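Long-range contacts in SnoaL-like domain-containing protein (Burkholderia thailandensis E264, PDB 3EC9), which is of unknown function but has an NTF2-like fold of the SnoaL-like family, whose cone-shaped cavity probably binds a small molecule: residues M34-A38 and G120-H124; I37-W43 and Y55-I61; I17-Y22 and H113-V117. Where two conformers were deposited one is given. Residues are numbered along the deposited sequence.

Interaction 1 (M34-A38 and G120-H124)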
loop_
_atom_site.group_PDB
_atom_site.type_symbol
_atom_site.label_atom_id
_atom_site.label_comp_id
_atom_site.label_asym_id
_atom_site.label_seq_id
_atom_site.Cartn_x
_atom_site.Cartn_y
_atom_site.Cartn_z
HETATM N N MSE B 34 7.763 -20.314 -1.584
HETATM C CA MSE B 34 8.850 -19.864 -2.444
HETATM C C MSE B 34 8.954 -20.598 -3.794
HETATM O O MSE B 34 9.805 -20.268 -4.620
HETATM C CB MSE B 34 10.217 -19.966 -1.705
HETATM C CG MSE B 34 10.339 -19.201 -0.397
HETATM SE SE MSE B 34 10.534 -17.264 -0.738
HETATM C CE MSE B 34 8.726 -16.837 -0.460
ATOM N N ALA B 35 8.042 -21.522 -4.049
ATOM C CA ALA B 35 8.127 -22.452 -5.213
ATOM C C ALA B 35 8.168 -21.708 -6.553
ATOM O O ALA B 35 8.844 -22.182 -7.505
ATOM C CB ALA B 35 6.984 -23.441 -5.218
ATOM N N ASP B 36 7.432 -20.580 -6.656
ATOM C CA ASP B 36 7.314 -19.862 -7.922
ATOM C C ASP B 36 8.148 -18.571 -7.950
ATOM O O ASP B 36 8.002 -17.752 -8.864
ATOM C CB ASP B 36 5.858 -19.557 -8.263
ATOM C CG ASP B 36 5.032 -20.813 -8.407
ATOM O OD1 ASP B 36 5.458 -21.737 -9.173
ATOM O OD2 ASP B 36 3.976 -20.886 -7.753
ATOM N N ILE B 37 9.030 -18.403 -6.960
ATOM C CA ILE B 37 9.894 -17.237 -6.907
ATOM C C ILE B 37 10.966 -17.338 -7.990
ATOM O O ILE B 37 11.711 -18.327 -8.059
ATOM C CB ILE B 37 10.517 -17.095 -5.505
ATOM C CG1 ILE B 37 9.432 -16.816 -4.470
ATOM C CG2 ILE B 37 11.541 -15.957 -5.406
ATOM C CD1 ILE B 37 8.734 -15.407 -4.497
ATOM N N ALA B 38 11.075 -16.287 -8.800
ATOM C CA ALA B 38 12.077 -16.277 -9.888
ATOM C C ALA B 38 13.479 -16.088 -9.333
ATOM O O ALA B 38 13.699 -15.461 -8.281
ATOM C CB ALA B 38 11.784 -15.171 -10.865
ATOM N N GLY B 120 5.419 -17.349 -15.636
ATOM C CA GLY B 120 5.043 -18.272 -14.583
ATOM C C GLY B 120 5.771 -18.144 -13.257
ATOM O O GLY B 120 5.583 -18.982 -12.365
ATOM N N LYS B 121 6.625 -17.128 -13.142
ATOM C CA LYS B 121 7.391 -16.926 -11.920
ATOM C C LYS B 121 7.139 -15.528 -11.354
ATOM O O LYS B 121 7.036 -14.508 -12.077
ATOM C CB LYS B 121 8.877 -17.051 -12.184
ATOM C CG LYS B 121 9.350 -18.433 -12.703
ATOM C CD LYS B 121 9.353 -19.467 -11.599
ATOM C CE LYS B 121 10.202 -20.698 -11.938
ATOM N NZ LYS B 121 10.020 -21.769 -10.902
ATOM N N ILE B 122 7.090 -15.481 -10.046
ATOM C CA ILE B 122 6.994 -14.201 -9.354
ATOM C C ILE B 122 8.349 -13.493 -9.447
ATOM O O ILE B 122 9.362 -13.994 -8.952
ATOM C CB ILE B 122 6.609 -14.418 -7.872
ATOM C CG1 ILE B 122 5.198 -15.029 -7.738
ATOM C CG2 ILE B 122 6.680 -13.109 -7.074
ATOM C CD1 ILE B 122 4.903 -15.538 -6.293
ATOM N N VAL B 123 8.348 -12.326 -10.092
ATOM C CA VAL B 123 9.589 -11.526 -10.240
ATOM C C VAL B 123 9.671 -10.239 -9.393
ATOM O O VAL B 123 10.723 -9.671 -9.244
ATOM C CB VAL B 123 9.810 -11.130 -11.699
ATOM C CG1 VAL B 123 10.132 -12.373 -12.540
ATOM C CG2 VAL B 123 8.686 -10.323 -12.283
ATOM N N HIS B 124 8.542 -9.731 -8.935
ATOM C CA HIS B 124 8.556 -8.547 -8.052
ATOM C C HIS B 124 7.443 -8.658 -6.991
ATOM O O HIS B 124 6.321 -9.106 -7.261
ATOM C CB HIS B 124 8.420 -7.218 -8.831
ATOM C CG HIS B 124 9.189 -6.070 -8.226
ATOM N ND1 HIS B 124 8.711 -5.295 -7.187
ATOM C CD2 HIS B 124 10.412 -5.566 -8.536
ATOM C CE1 HIS B 124 9.610 -4.378 -6.874
ATOM N NE2 HIS B 124 10.653 -4.522 -7.675
HETATM O O HOH W 1 11.362 -20.872 -8.820
HETATM O O HOH W 2 7.173 -21.965 -11.153
#
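Gly120 opens the second segment with a positive phi of 79°, just before strand 121-129. Lys121 CA makes a CA-H...O contact of 3.2 Å with Asp36 O. The long Lys121 side chain runs beside 34-38, with CB 3.7 Å from Ala38 CB. Water 1 accepts from Lys121 NZ at 2.6 Å and donates to Ala35 O at 3.1 Å and Ile37 O at 2.7 Å. Water 2 accepts from Lys121 NZ at 2.9 Å and donates to Asp36 OD1 at 2.6 Å. Ile122 carries the main-chain pairing. Ile122 N donates to Asp36 O at 2.7 Å, and Ile122 O accepts from Ala38 N at 2.9 Å. These two bonds bracket Ile37 and make a parallel bridge between Ile37 and Ile122, CA to CA 4.9 Å. The two side chains lie on the same face and meet at Ile37 CD1 and Ile122 CG2, 4.0 Å apart. Val123 adds an apolar contact, CG1 to Ala38 CB at 3.7 Å. Val123 and His124 form a classic beta bulge in strand 121-129, both opposite Arg116 of the neighbouring strand 106-118. On the first segment, a type I turn from Met34 (a selenomethionine) to Ile37 precedes the pairing, closed by Ile37 N to Met34 O at 3.1 Å. Ile37 and Ala38 thus pair briefly with 121-129 before strand 41-45, which runs parallel to 121-129 in the NTF2-like sheet. The chemistry is split: direct backbone bonds and apolar contacts fix the strand pair, while the Lys121 charge reaches Asp36 and the turn carbonyls through water.

Interaction 2 (I37-W43 and Y55-I61); sequences IAPAIEW and YRSADEI
Trp43, Ile61 and Arg56 lose the most surface here. Trp43 (chi1 t, chi2 -64°) lies in strand 41-43 and forms an antiparallel hydrogen-bonded pair with Tyr55, CA to CA 5.0 Å. Trp43 N to Tyr55 O is 3.0 Å and Tyr55 N to Trp43 O is 2.8 Å. Before this strand the chain turns a corner at Pro39 and Ala40, in a type I turn from Ala38 to Ile41 (Ile41 N to Ala38 O 3.0 Å). Residues 41-43 and Tyr55 are extended; 58-61 is helical. Ile37 faces Ala58 and Glu42 faces Arg56, CA to CA 6.5 Å and 5.1 Å. Ile61 (chi1 m, chi2 t) covers one face of the indole, with CG2 3.9 Å from the centroid of the six-membered ring in a CH-pi contact. Ile61 CD1 touches Trp43 CB at 3.7 Å, Ile41 CG1 at 3.9 Å and Ile37 CG2 at 4.3 Å. Arg56 (phi/psi -125/19, chi1 m, chi2 t) leaves the pairing, its CA 3.3 Å from Ile41 O. Water 4 links Arg56 NE (3.0 Å) to Glu42 OE2 (3.2 Å). Arg56 N donates to Glu60 OE1 at 2.9 Å. Ser57 (chi1 p) is the N-cap, OG accepting from Glu60 N at 3.1 Å. Trp43 NE1 bonds to Glu45 OE2, and the indole stacks on Phe125. This hairpin, whose second strand runs into a capped helix folded back over the first, is consistent with the NTF2-like fold.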
loop_
_atom_site.group_PDB
_atom_site.type_symbol
_atom_site.label_atom_id
_atom_site.label_comp_id
_atom_site.label_asym_id
_atom_site.label_seq_id
_atom_site.Cartn_x
_atom_site.Cartn_y
_atom_site.Cartn_z
ATOM N N ILE B 37 9.030 -18.403 -6.960
ATOM C CA ILE B 37 9.894 -17.237 -6.907
ATOM C C ILE B 37 10.966 -17.338 -7.990
ATOM O O ILE B 37 11.711 -18.327 -8.059
ATOM C CB ILE B 37 10.517 -17.095 -5.505
ATOM C CG1 ILE B 37 9.432 -16.816 -4.470
ATOM C CG2 ILE B 37 11.541 -15.957 -5.406
ATOM C CD1 ILE B 37 8.734 -15.407 -4.497
ATOM N N ALA B 38 11.075 -16.287 -8.800
ATOM C CA ALA B 38 12.077 -16.277 -9.888
ATOM C C ALA B 38 13.479 -16.088 -9.333
ATOM O O ALA B 38 13.699 -15.461 -8.281
ATOM C CB ALA B 38 11.784 -15.171 -10.865
ATOM N N PRO B 39 14.467 -16.654 -10.031
ATOM C CA PRO B 39 15.862 -16.342 -9.746
ATOM C C PRO B 39 16.108 -14.833 -9.690
ATOM O O PRO B 39 16.899 -14.351 -8.882
ATOM C CB PRO B 39 16.578 -16.905 -10.963
ATOM C CG PRO B 39 15.753 -18.082 -11.365
ATOM C CD PRO B 39 14.322 -17.659 -11.107
ATOM N N ALA B 40 15.427 -14.103 -10.563
ATOM C CA ALA B 40 15.612 -12.666 -10.702
ATOM C C ALA B 40 14.687 -11.864 -9.752
ATOM O O ALA B 40 14.529 -10.675 -9.923
ATOM C CB ALA B 40 15.339 -12.274 -12.153
ATOM N N ILE B 41 14.130 -12.517 -8.739
ATOM C CA ILE B 41 13.202 -11.851 -7.805
ATOM C C ILE B 41 13.745 -10.529 -7.228
ATOM O O ILE B 41 14.894 -10.468 -6.823
ATOM C CB ILE B 41 12.855 -12.798 -6.595
ATOM C CG1 ILE B 41 11.758 -12.218 -5.692
ATOM C CG2 ILE B 41 14.107 -13.115 -5.787
ATOM C CD1 ILE B 41 10.462 -11.951 -6.405
ATOM N N GLU B 42 12.890 -9.499 -7.161
ATOM C CA GLU B 42 13.097 -8.316 -6.334
ATOM C C GLU B 42 11.908 -8.214 -5.373
ATOM O O GLU B 42 10.788 -7.968 -5.798
ATOM C CB GLU B 42 13.251 -7.077 -7.220
ATOM C CG GLU B 42 14.474 -7.181 -8.127
ATOM C CD GLU B 42 14.702 -5.956 -9.000
ATOM O OE1 GLU B 42 14.010 -4.926 -8.810
ATOM O OE2 GLU B 42 15.596 -6.037 -9.876
ATOM N N TRP B 43 12.161 -8.468 -4.098
ATOM C CA TRP B 43 11.138 -8.497 -3.059
ATOM C C TRP B 43 11.455 -7.366 -2.072
ATOM O O TRP B 43 12.449 -7.405 -1.335
ATOM C CB TRP B 43 11.174 -9.855 -2.386
ATOM C CG TRP B 43 10.252 -10.043 -1.265
ATOM C CD1 TRP B 43 10.249 -9.363 -0.051
ATOM C CD2 TRP B 43 9.195 -11.002 -1.173
ATOM N NE1 TRP B 43 9.275 -9.848 0.764
ATOM C CE2 TRP B 43 8.616 -10.865 0.119
ATOM C CE3 TRP B 43 8.705 -11.994 -2.033
ATOM C CZ2 TRP B 43 7.537 -11.657 0.559
ATOM C CZ3 TRP B 43 7.596 -12.775 -1.586
ATOM C CH2 TRP B 43 7.044 -12.593 -0.302
ATOM N N TYR B 55 15.205 -7.746 -1.387
ATOM C CA TYR B 55 15.807 -9.075 -1.285
ATOM C C TYR B 55 15.748 -9.761 -2.616
ATOM O O TYR B 55 14.757 -9.651 -3.337
ATOM C CB TYR B 55 15.077 -9.877 -0.203
ATOM C CG TYR B 55 15.145 -9.159 1.119
ATOM C CD1 TYR B 55 16.305 -9.150 1.864
ATOM C CD2 TYR B 55 14.084 -8.387 1.593
ATOM C CE1 TYR B 55 16.393 -8.435 3.014
ATOM C CE2 TYR B 55 14.153 -7.716 2.758
ATOM C CZ TYR B 55 15.317 -7.726 3.479
ATOM O OH TYR B 55 15.410 -7.016 4.659
ATOM N N ARG B 56 16.809 -10.494 -2.935
ATOM C CA ARG B 56 17.060 -10.873 -4.332
ATOM C C ARG B 56 17.213 -12.388 -4.518
ATOM O O ARG B 56 17.731 -12.843 -5.546
ATOM C CB ARG B 56 18.264 -10.096 -4.880
ATOM C CG ARG B 56 18.009 -8.584 -4.921
ATOM C CD ARG B 56 19.008 -7.861 -5.765
ATOM N NE ARG B 56 18.386 -6.686 -6.357
ATOM C CZ ARG B 56 18.242 -5.515 -5.750
ATOM N NH1 ARG B 56 18.699 -5.323 -4.504
ATOM N NH2 ARG B 56 17.626 -4.523 -6.410
ATOM N N SER B 57 16.737 -13.169 -3.551
ATOM C CA SER B 57 16.655 -14.618 -3.705
ATOM C C SER B 57 15.654 -15.124 -2.710
ATOM O O SER B 57 15.384 -14.453 -1.697
ATOM C CB SER B 57 18.010 -15.329 -3.424
ATOM O OG SER B 57 18.447 -15.158 -2.074
ATOM N N ALA B 58 15.120 -16.303 -2.998
ATOM C CA ALA B 58 14.256 -16.991 -2.039
ATOM C C ALA B 58 14.947 -17.159 -0.671
ATOM O O ALA B 58 14.347 -16.892 0.372
ATOM C CB ALA B 58 13.788 -18.362 -2.576
ATOM N N ASP B 59 16.233 -17.541 -0.667
ATOM C CA ASP B 59 16.997 -17.691 0.590
ATOM C C ASP B 59 17.004 -16.430 1.412
ATOM O O ASP B 59 16.812 -16.474 2.633
ATOM C CB ASP B 59 18.464 -18.121 0.334
ATOM C CG ASP B 59 19.324 -18.106 1.614
ATOM O OD1 ASP B 59 19.069 -18.901 2.555
ATOM O OD2 ASP B 59 20.257 -17.275 1.680
ATOM N N GLU B 60 17.255 -15.296 0.751
ATOM C CA GLU B 60 17.252 -14.000 1.427
ATOM C C GLU B 60 15.905 -13.699 2.041
ATOM O O GLU B 60 15.799 -13.257 3.193
ATOM C CB GLU B 60 17.615 -12.879 0.454
ATOM C CG GLU B 60 19.101 -12.790 0.149
ATOM C CD GLU B 60 19.389 -11.764 -0.935
ATOM O OE1 GLU B 60 18.835 -10.643 -0.870
ATOM O OE2 GLU B 60 20.182 -12.091 -1.852
ATOM N N ILE B 61 14.862 -13.937 1.258
ATOM C CA ILE B 61 13.512 -13.621 1.714
ATOM C C ILE B 61 13.180 -14.462 2.938
ATOM O O ILE B 61 12.663 -13.971 3.940
ATOM C CB ILE B 61 12.498 -13.856 0.580
ATOM C CG1 ILE B 61 12.788 -12.876 -0.561
ATOM C CG2 ILE B 61 11.056 -13.659 1.103
ATOM C CD1 ILE B 61 12.202 -13.356 -1.989
HETATM O O HOH W 3 17.301 -11.231 -8.088
HETATM O O HOH W 4 17.281 -8.442 -8.585
#

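Interaction 3 (I17-Y22 and H113-V117)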
loop_
_atom_site.group_PDB
_atom_site.type_symbol
_atom_site.label_atom_id
_atom_site.label_comp_id
_atom_site.label_asym_id
_atom_site.label_seq_id
_atom_site.Cartn_x
_atom_site.Cartn_y
_atom_site.Cartn_z
ATOM N N ILE B 17 -1.134 -18.005 -9.240
ATOM C CA ILE B 17 0.201 -18.178 -8.689
ATOM C C ILE B 17 0.349 -17.404 -7.361
ATOM O O ILE B 17 0.893 -17.888 -6.375
ATOM C CB ILE B 17 1.281 -17.734 -9.711
ATOM C CG1 ILE B 17 1.253 -18.724 -10.885
ATOM C CG2 ILE B 17 2.731 -17.654 -9.093
ATOM C CD1 ILE B 17 2.102 -18.339 -12.118
ATOM N N VAL B 18 -0.128 -16.159 -7.348
ATOM C CA VAL B 18 -0.056 -15.348 -6.133
ATOM C C VAL B 18 -1.015 -15.870 -5.075
ATOM O O VAL B 18 -0.653 -15.988 -3.916
ATOM C CB VAL B 18 -0.325 -13.859 -6.462
ATOM C CG1 VAL B 18 -0.526 -13.003 -5.175
ATOM C CG2 VAL B 18 0.820 -13.318 -7.315
ATOM N N ALA B 19 -2.241 -16.251 -5.470
ATOM C CA ALA B 19 -3.142 -16.928 -4.539
ATOM C C ALA B 19 -2.495 -18.167 -3.909
ATOM O O ALA B 19 -2.650 -18.403 -2.694
ATOM C CB ALA B 19 -4.462 -17.310 -5.239
ATOM N N ASP B 20 -1.809 -18.973 -4.723
ATOM C CA ASP B 20 -1.091 -20.158 -4.181
ATOM C C ASP B 20 -0.050 -19.764 -3.123
ATOM O O ASP B 20 0.102 -20.417 -2.081
ATOM C CB ASP B 20 -0.356 -20.885 -5.281
ATOM C CG ASP B 20 -1.267 -21.668 -6.189
ATOM O OD1 ASP B 20 -2.439 -21.934 -5.849
ATOM O OD2 ASP B 20 -0.765 -22.067 -7.254
ATOM N N HIS B 21 0.700 -18.695 -3.415
ATOM C CA HIS B 21 1.640 -18.148 -2.429
ATOM C C HIS B 21 0.948 -17.819 -1.102
ATOM O O HIS B 21 1.406 -18.208 -0.042
ATOM C CB HIS B 21 2.410 -16.901 -2.914
ATOM C CG HIS B 21 3.166 -16.257 -1.820
ATOM N ND1 HIS B 21 4.418 -16.684 -1.437
ATOM C CD2 HIS B 21 2.807 -15.297 -0.934
ATOM C CE1 HIS B 21 4.798 -16.003 -0.371
ATOM N NE2 HIS B 21 3.849 -15.145 -0.057
ATOM N N TYR B 22 -0.149 -17.081 -1.170
ATOM C CA TYR B 22 -0.831 -16.648 0.041
ATOM C C TYR B 22 -1.350 -17.827 0.859
ATOM O O TYR B 22 -1.242 -17.831 2.074
ATOM C CB TYR B 22 -1.986 -15.722 -0.290
ATOM C CG TYR B 22 -1.580 -14.273 -0.528
ATOM C CD1 TYR B 22 -0.850 -13.540 0.410
ATOM C CD2 TYR B 22 -1.984 -13.614 -1.679
ATOM C CE1 TYR B 22 -0.497 -12.161 0.185
ATOM C CE2 TYR B 22 -1.632 -12.283 -1.925
ATOM C CZ TYR B 22 -0.919 -11.567 -0.985
ATOM O OH TYR B 22 -0.655 -10.251 -1.246
ATOM N N HIS B 113 -0.061 -5.443 -1.103
ATOM C CA HIS B 113 1.094 -6.055 -1.745
ATOM C C HIS B 113 0.918 -6.025 -3.252
ATOM O O HIS B 113 -0.110 -6.465 -3.771
ATOM C CB HIS B 113 1.235 -7.516 -1.383
ATOM C CG HIS B 113 1.298 -7.781 0.077
ATOM N ND1 HIS B 113 0.636 -8.830 0.668
ATOM C CD2 HIS B 113 2.006 -7.176 1.059
ATOM C CE1 HIS B 113 0.902 -8.838 1.961
ATOM N NE2 HIS B 113 1.758 -7.872 2.219
ATOM N N VAL B 114 1.912 -5.475 -3.931
ATOM C CA VAL B 114 1.921 -5.450 -5.398
ATOM C C VAL B 114 2.916 -6.490 -5.932
ATOM O O VAL B 114 4.087 -6.514 -5.534
ATOM C CB VAL B 114 2.289 -4.041 -5.966
ATOM C CG1 VAL B 114 2.365 -4.088 -7.512
ATOM C CG2 VAL B 114 1.290 -2.982 -5.464
ATOM N N TRP B 115 2.393 -7.398 -6.752
ATOM C CA TRP B 115 3.137 -8.542 -7.279
ATOM C C TRP B 115 3.220 -8.435 -8.797
ATOM O O TRP B 115 2.246 -8.013 -9.430
ATOM C CB TRP B 115 2.376 -9.841 -7.008
ATOM C CG TRP B 115 2.083 -10.155 -5.585
ATOM C CD1 TRP B 115 1.005 -9.741 -4.851
ATOM C CD2 TRP B 115 2.858 -10.985 -4.730
ATOM N NE1 TRP B 115 1.060 -10.282 -3.580
ATOM C CE2 TRP B 115 2.199 -11.036 -3.474
ATOM C CE3 TRP B 115 4.044 -11.699 -4.893
ATOM C CZ2 TRP B 115 2.696 -11.782 -2.401
ATOM C CZ3 TRP B 115 4.528 -12.433 -3.832
ATOM C CH2 TRP B 115 3.876 -12.473 -2.622
ATOM N N ARG B 116 4.334 -8.890 -9.369
ATOM C CA ARG B 116 4.476 -9.032 -10.828
ATOM C C ARG B 116 4.983 -10.448 -11.133
ATOM O O ARG B 116 5.913 -10.927 -10.494
ATOM C CB ARG B 116 5.447 -7.985 -11.396
ATOM C CG ARG B 116 5.590 -8.031 -12.929
ATOM C CD ARG B 116 6.266 -6.770 -13.516
ATOM N NE ARG B 116 7.657 -6.608 -13.083
ATOM C CZ ARG B 116 8.099 -5.729 -12.180
ATOM N NH1 ARG B 116 7.271 -4.878 -11.574
ATOM N NH2 ARG B 116 9.392 -5.695 -11.890
ATOM N N VAL B 117 4.329 -11.106 -12.095
ATOM C CA VAL B 117 4.698 -12.447 -12.559
ATOM C C VAL B 117 5.121 -12.310 -14.021
ATOM O O VAL B 117 4.496 -11.577 -14.826
ATOM C CB VAL B 117 3.507 -13.413 -12.385
ATOM C CG1 VAL B 117 3.803 -14.824 -12.952
ATOM C CG2 VAL B 117 3.146 -13.503 -10.908
#
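Helix 14-26 packs against the curved sheet of this NTF2-like fold, and strand 113-117 supplies one wall of the contact. The short axes pass 10.4 Å apart, with 127° between their directions. Ile17 begins the helical side, with CD1 4.0 Å from Val117 CG1. Val18 sits over the Trp115 indole. Its CG1 is 3.6 Å from the centroid of the five-membered ring, 12° off the normal, so the contact is CH-pi. Val18 CG2 also meets Val117 CG2 at 4.3 Å. One helical turn on from Ile17, His21 places CD2 3.5 Å from Trp115 CH2. The rings are oblique, with planes at 54°. His21 ND1 bonds to Met33 O, and His21 NE2 to a glycerol, probably from the crystallisation liquor, that may mark a pocket. Tyr22 completes the aromatic cluster with His21, His113 and Trp115. Its CB leaves sideways, yet its hydroxyl reaches the strand. The His113 ring is also held by NE2 to Tyr96 OH. All the touching residues are buried, and the polar groups named here find partners inside the protein. Tyr22 OH accepts from Trp115 NE1 at 2.9 Å and shares a second hydrogen bond with His113 ND1 at 2.7 Å.

Overall arrangement
The three contacts meet around strand 121-129. Interactions 1 and 2 share Ile37 and Ala38, with centres 8 Å apart. Strand 41-45 joins one edge of 121-129, with Val123 O 3.0 Å from Glu42 N. Strand 106-118 of interaction 3 joins the other, with Val123 N 2.8 Å from Arg116 O. Between interactions 2 and 3, 13 Å apart by centres, the link is aromatic: Trp43 CZ3 is 3.8 Å from Trp115 CZ3, and Trp43 CH2 4.1 Å from His21 CE1. Bound glycerol comes within about 3 Å of the Trp43 and His21 side chains, and acetate within about 4 Å of Trp43 and His113 (nearest atoms). Such molecules, probably from the crystallisation liquor, may mark a pocket.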